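Local coordinates for protein NAD-dependent epimerase/dehydratase (PDB 3DHN) that probably binds NAD(P) in a Rossmann-type domain and may act as an oxidoreductase or epimerase, its true substrate being unsettled, at residues K5-I10 against R27-T32; L20-L25 against I41-E46. One frame throughout, in Å; residues are numbered along the deposited sequence.

Contact 1. Residues K5-I10 against R27-T32; sequences KKIVLI and RGFEVT
The carbonyl oxygen of Ile-7 takes two hydrogen bonds, from Thr-32 N and from an ordered water, and a weaker CA-H...O contact from Val-31 CA at 3.5 Å. Thr-32 N lies in the carbonyl plane, 3.0 Å from Ile-7 O. The water also bonds to Thr-32 OG1 at 2.8 Å, so the threonine holds Ile-7 O directly through its amide and indirectly through its hydroxyl. Three further backbone hydrogen bonds complete the parallel ladder. Glu-30 N reaches Lys-5 O, and Ile-7 N meets Glu-30 O almost head-on, with 177° at the oxygen. Leu-9 N approaches Thr-32 O at 2.9 Å from above the carbonyl plane. Strands 6-10 and 30-34, joined through helix 14-25, form the beta-alpha-beta unit that opens the Rossmann fold. Ile-7 and Val-31 stand side by side on the face covered by that helix, with Ile-7 CG1 3.9 Å from Val-31 CG2. Ile-7 holds CG1 in the crowded position between N and carbonyl carbon (chi1 72°), which swings CG1 and CD1 to that methyl. Val-31 CG1 lies 4.1 Å from Leu-9 CB; branched aliphatic residues suit a buried strand because they fill both flanks. An alanine at Val-31 would lose both methyls, and would probably loosen the packing against Ile-7, Leu-9 and the helix residues Ala-24 and Leu-25. The side chains of Lys-6 and Glu-30 cross obliquely on the other face, Lys-6 CG 4.0 Å from Glu-30 CB, where long chains can keep their charges in water. Phe-29 turns its ring edge to Lys-5 O, 3.7 Å from CD1, and helix 194-206 packs on this buried ring. Gly-28, at positive phi, ends the helix as C-prime residue of a Schellman motif; a CB there would press on Arg-27 O, so glycine fits.

Contact 2. Residues L20-L25 against I41-E46; sequences LLNEAL and IKIENE
The last turns of helix 14-25 face an irregular loop, 41-46, whose backbone stays well off, the CA atoms of Leu-25 and Asn-45 being 8.2 Å apart, so side chains alone bridge the gap. Ile-41, Ile-43 and Asn-45, every second residue of the loop, direct their side chains at the helix, while Leu-21 and Leu-25, one turn apart, point back. Ile-43 sits at the middle and uses both its branches. Its CD1, at the end of the CG1 arm, meets Leu-21 CD2 tip to tip at 4.1 Å; its CG2, anti to the backbone N, meets Leu-25 CD1, also at 4.1 Å. A beta-branched residue suits this place because one side chain can serve two leucines a helical turn apart. With CG anti to its backbone N (chi1 -176°), Leu-21 extends its CD2 to the loop, where it also comes within 4.2 Å of Ile-41 CD1. The side chain of Asn-22 crosses that of Ile-43 obliquely at the border of the patch, where a polar residue suits a partly exposed position. Asn-45 slides past Leu-25 in the opposite direction, with OD1 4.1 Å from Leu-25 CD2; this oxygen accepts a hydrogen bond from His-47 N, so the side chain is tied to its own loop rather than to the helix. Leu-48 of strand 48-51 touches both Leu-21 and Ile-43 and carries the apolar patch on toward the sheet. The whole is a connection between the second and third parallel strands of a Rossmann-type sheet, here a loop without regular structure, laid over the outer flank of the first crossover helix.

In the fold
Both contacts use the first beta-alpha-beta unit, and their centres lie about 9 Å apart. Contact 1 is the buried one, joining two adjacent strands of the central sheet by backbone hydrogen bonds as well as by aliphatic packing. Contact 2 lies at the surface and depends on apolar side-chain tips. Helix 14-25 connects them: one side of it packs on the strands through Leu-9 and Val-31, the latter touching Leu-25 with CG2 3.8 Å from CD2, while Leu-21 and Leu-25 also meet the loop. Along the chain the four segments alternate; in space the two strands share one layer, the helix covers it, and the loop lies against the helix.

Contact 1. Residues K5-I10 against R27-T32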
# COMPACT_ATOMS: atom_id res chain seq x y z
N LYS A 5 0.70 18.14 1.76
CA LYS A 5 1.31 18.65 0.54
C LYS A 5 2.57 17.88 0.15
O LYS A 5 2.73 17.47 -1.00
CB LYS A 5 1.64 20.14 0.69
CG LYS A 5 0.42 21.05 0.79
CD LYS A 5 0.82 22.51 1.06
CE LYS A 5 1.64 23.09 -0.09
NZ LYS A 5 2.11 24.47 0.22
N LYS A 6 3.47 17.68 1.11
CA LYS A 6 4.71 16.96 0.85
C LYS A 6 4.65 15.52 1.34
O LYS A 6 4.31 15.26 2.50
CB LYS A 6 5.89 17.67 1.50
CG LYS A 6 6.52 18.76 0.65
CD LYS A 6 7.84 19.23 1.28
CE LYS A 6 8.83 18.07 1.41
NZ LYS A 6 10.03 18.44 2.21
N ILE A 7 4.98 14.58 0.45
CA ILE A 7 4.94 13.16 0.79
C ILE A 7 6.13 12.38 0.25
O ILE A 7 6.81 12.81 -0.69
CB ILE A 7 3.66 12.48 0.24
CG1 ILE A 7 3.75 12.35 -1.29
CG2 ILE A 7 2.43 13.30 0.60
CD1 ILE A 7 2.55 11.65 -1.92
N VAL A 8 6.38 11.23 0.87
CA VAL A 8 7.44 10.34 0.46
C VAL A 8 6.77 9.03 0.03
O VAL A 8 5.89 8.53 0.73
CB VAL A 8 8.40 10.01 1.61
CG1 VAL A 8 9.55 9.16 1.09
CG2 VAL A 8 8.91 11.29 2.25
N LEU A 9 7.19 8.50 -1.11
CA LEU A 9 6.63 7.25 -1.62
C LEU A 9 7.76 6.23 -1.64
O LEU A 9 8.68 6.33 -2.45
CB LEU A 9 6.09 7.45 -3.04
CG LEU A 9 4.85 6.69 -3.52
CD1 LEU A 9 4.82 6.75 -5.04
CD2 LEU A 9 4.85 5.24 -3.05
N ILE A 10 7.71 5.27 -0.73
CA ILE A 10 8.74 4.24 -0.65
C ILE A 10 8.38 3.05 -1.54
O ILE A 10 7.31 2.44 -1.41
CB ILE A 10 8.94 3.77 0.80
CG1 ILE A 10 9.46 4.93 1.65
CG2 ILE A 10 9.91 2.59 0.85
CD1 ILE A 10 9.60 4.62 3.13
N ARG A 27 -2.15 15.09 -9.16
CA ARG A 27 -3.08 15.78 -8.28
C ARG A 27 -2.47 16.88 -7.42
O ARG A 27 -3.04 17.30 -6.41
CB ARG A 27 -3.85 14.75 -7.44
CG ARG A 27 -4.85 13.96 -8.30
CD ARG A 27 -5.40 12.71 -7.62
NE ARG A 27 -6.32 13.01 -6.53
CZ ARG A 27 -7.06 12.10 -5.90
NH1 ARG A 27 -6.98 10.82 -6.26
NH2 ARG A 27 -7.88 12.46 -4.92
N GLY A 28 -1.29 17.33 -7.83
CA GLY A 28 -0.64 18.44 -7.15
C GLY A 28 0.26 18.20 -5.96
O GLY A 28 0.63 19.16 -5.29
N PHE A 29 0.62 16.95 -5.69
CA PHE A 29 1.48 16.66 -4.56
C PHE A 29 2.96 16.74 -4.90
O PHE A 29 3.37 16.44 -6.02
CB PHE A 29 1.17 15.26 -4.01
CG PHE A 29 -0.14 15.18 -3.29
CD1 PHE A 29 -0.23 15.53 -1.94
CD2 PHE A 29 -1.29 14.79 -3.95
CE1 PHE A 29 -1.45 15.50 -1.27
CE2 PHE A 29 -2.52 14.75 -3.29
CZ PHE A 29 -2.60 15.11 -1.95
N GLU A 30 3.75 17.16 -3.92
CA GLU A 30 5.20 17.24 -4.09
C GLU A 30 5.68 15.89 -3.57
O GLU A 30 5.51 15.55 -2.40
CB GLU A 30 5.75 18.40 -3.26
CG GLU A 30 4.98 19.69 -3.52
CD GLU A 30 5.88 20.90 -3.67
OE1 GLU A 30 6.27 21.49 -2.64
OE2 GLU A 30 6.19 21.26 -4.83
N VAL A 31 6.30 15.11 -4.45
CA VAL A 31 6.70 13.76 -4.08
C VAL A 31 8.18 13.41 -4.11
O VAL A 31 8.90 13.81 -5.02
CB VAL A 31 5.96 12.73 -4.98
CG1 VAL A 31 6.17 11.31 -4.46
CG2 VAL A 31 4.49 13.06 -5.08
N THR A 32 8.61 12.67 -3.09
CA THR A 32 9.97 12.18 -3.03
C THR A 32 9.84 10.67 -3.20
O THR A 32 9.40 9.95 -2.29
CB THR A 32 10.65 12.47 -1.68
OG1 THR A 32 10.77 13.89 -1.51
CG2 THR A 32 12.04 11.85 -1.64
O HOH W 1 8.42 15.28 -0.87

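Contact 2. Residues L20-L25 against I41-E46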
# COMPACT_ATOMS: atom_id res chain seq x y z
N LEU A 20 0.93 4.76 -8.21
CA LEU A 20 0.78 5.70 -7.09
C LEU A 20 1.58 6.98 -7.36
O LEU A 20 1.14 8.08 -7.04
CB LEU A 20 1.28 5.05 -5.80
CG LEU A 20 0.40 3.94 -5.21
CD1 LEU A 20 1.19 3.12 -4.19
CD2 LEU A 20 -0.84 4.56 -4.58
N LEU A 21 2.75 6.81 -7.96
CA LEU A 21 3.63 7.93 -8.28
C LEU A 21 2.97 8.92 -9.23
O LEU A 21 2.94 10.12 -8.97
CB LEU A 21 4.93 7.40 -8.88
CG LEU A 21 6.04 8.41 -9.21
CD1 LEU A 21 6.35 9.27 -7.99
CD2 LEU A 21 7.29 7.64 -9.65
N ASN A 22 2.42 8.40 -10.33
CA ASN A 22 1.75 9.23 -11.33
C ASN A 22 0.46 9.86 -10.82
O ASN A 22 0.18 11.04 -11.10
CB ASN A 22 1.47 8.40 -12.59
CG ASN A 22 2.75 7.96 -13.29
OD1 ASN A 22 2.96 6.78 -13.56
ND2 ASN A 22 3.61 8.93 -13.59
N GLU A 23 -0.33 9.09 -10.08
CA GLU A 23 -1.59 9.59 -9.54
C GLU A 23 -1.38 10.74 -8.55
O GLU A 23 -2.15 11.69 -8.53
CB GLU A 23 -2.35 8.45 -8.84
CG GLU A 23 -3.65 8.85 -8.16
CD GLU A 23 -4.78 9.13 -9.13
OE1 GLU A 23 -4.76 8.56 -10.24
OE2 GLU A 23 -5.71 9.88 -8.77
N ALA A 24 -0.33 10.66 -7.75
CA ALA A 24 -0.04 11.71 -6.77
C ALA A 24 0.47 13.00 -7.43
O ALA A 24 0.09 14.10 -7.02
CB ALA A 24 0.97 11.22 -5.76
N LEU A 25 1.33 12.87 -8.43
CA LEU A 25 1.86 14.05 -9.10
C LEU A 25 0.74 14.75 -9.88
O LEU A 25 0.64 15.98 -9.86
CB LEU A 25 2.99 13.67 -10.06
CG LEU A 25 4.26 13.11 -9.39
CD1 LEU A 25 5.15 12.46 -10.43
CD2 LEU A 25 5.00 14.25 -8.67
N ILE A 41 13.10 5.41 -13.89
CA ILE A 41 12.14 6.51 -13.87
C ILE A 41 12.58 7.67 -14.76
O ILE A 41 13.65 8.25 -14.56
CB ILE A 41 11.94 7.04 -12.43
CG1 ILE A 41 11.26 5.98 -11.57
CG2 ILE A 41 11.12 8.33 -12.46
CD1 ILE A 41 11.24 6.30 -10.09
N LYS A 42 11.75 8.01 -15.74
CA LYS A 42 12.05 9.10 -16.66
C LYS A 42 11.03 10.22 -16.56
O LYS A 42 10.90 11.04 -17.47
CB LYS A 42 12.10 8.58 -18.11
CG LYS A 42 13.13 7.48 -18.35
CD LYS A 42 14.53 7.91 -17.93
CE LYS A 42 15.56 6.83 -18.26
NZ LYS A 42 16.85 7.04 -17.53
N ILE A 43 10.28 10.25 -15.47
CA ILE A 43 9.28 11.29 -15.27
C ILE A 43 9.98 12.63 -15.06
O ILE A 43 10.95 12.73 -14.31
CB ILE A 43 8.38 10.99 -14.06
CG1 ILE A 43 7.44 9.82 -14.40
CG2 ILE A 43 7.58 12.22 -13.67
CD1 ILE A 43 6.54 9.41 -13.27
N GLU A 44 9.47 13.66 -15.73
CA GLU A 44 10.04 14.99 -15.64
C GLU A 44 8.98 15.91 -15.04
O GLU A 44 7.94 16.16 -15.65
CB GLU A 44 10.45 15.45 -17.04
CG GLU A 44 11.48 16.55 -17.09
CD GLU A 44 11.99 16.78 -18.50
OE1 GLU A 44 12.72 15.91 -19.03
OE2 GLU A 44 11.65 17.83 -19.09
N ASN A 45 9.26 16.40 -13.83
CA ASN A 45 8.32 17.26 -13.10
C ASN A 45 9.06 17.94 -11.94
O ASN A 45 9.79 17.29 -11.20
CB ASN A 45 7.16 16.40 -12.60
CG ASN A 45 6.28 17.12 -11.59
OD1 ASN A 45 6.72 17.47 -10.50
ND2 ASN A 45 5.02 17.33 -11.95
N GLU A 46 8.86 19.25 -11.79
CA GLU A 46 9.54 19.98 -10.73
C GLU A 46 9.10 19.63 -9.31
O GLU A 46 9.74 20.01 -8.34
CB GLU A 46 9.40 21.49 -10.95
CG GLU A 46 8.00 22.03 -10.73
CD GLU A 46 8.00 23.52 -10.46
OE1 GLU A 46 9.10 24.13 -10.46
OE2 GLU A 46 6.91 24.09 -10.24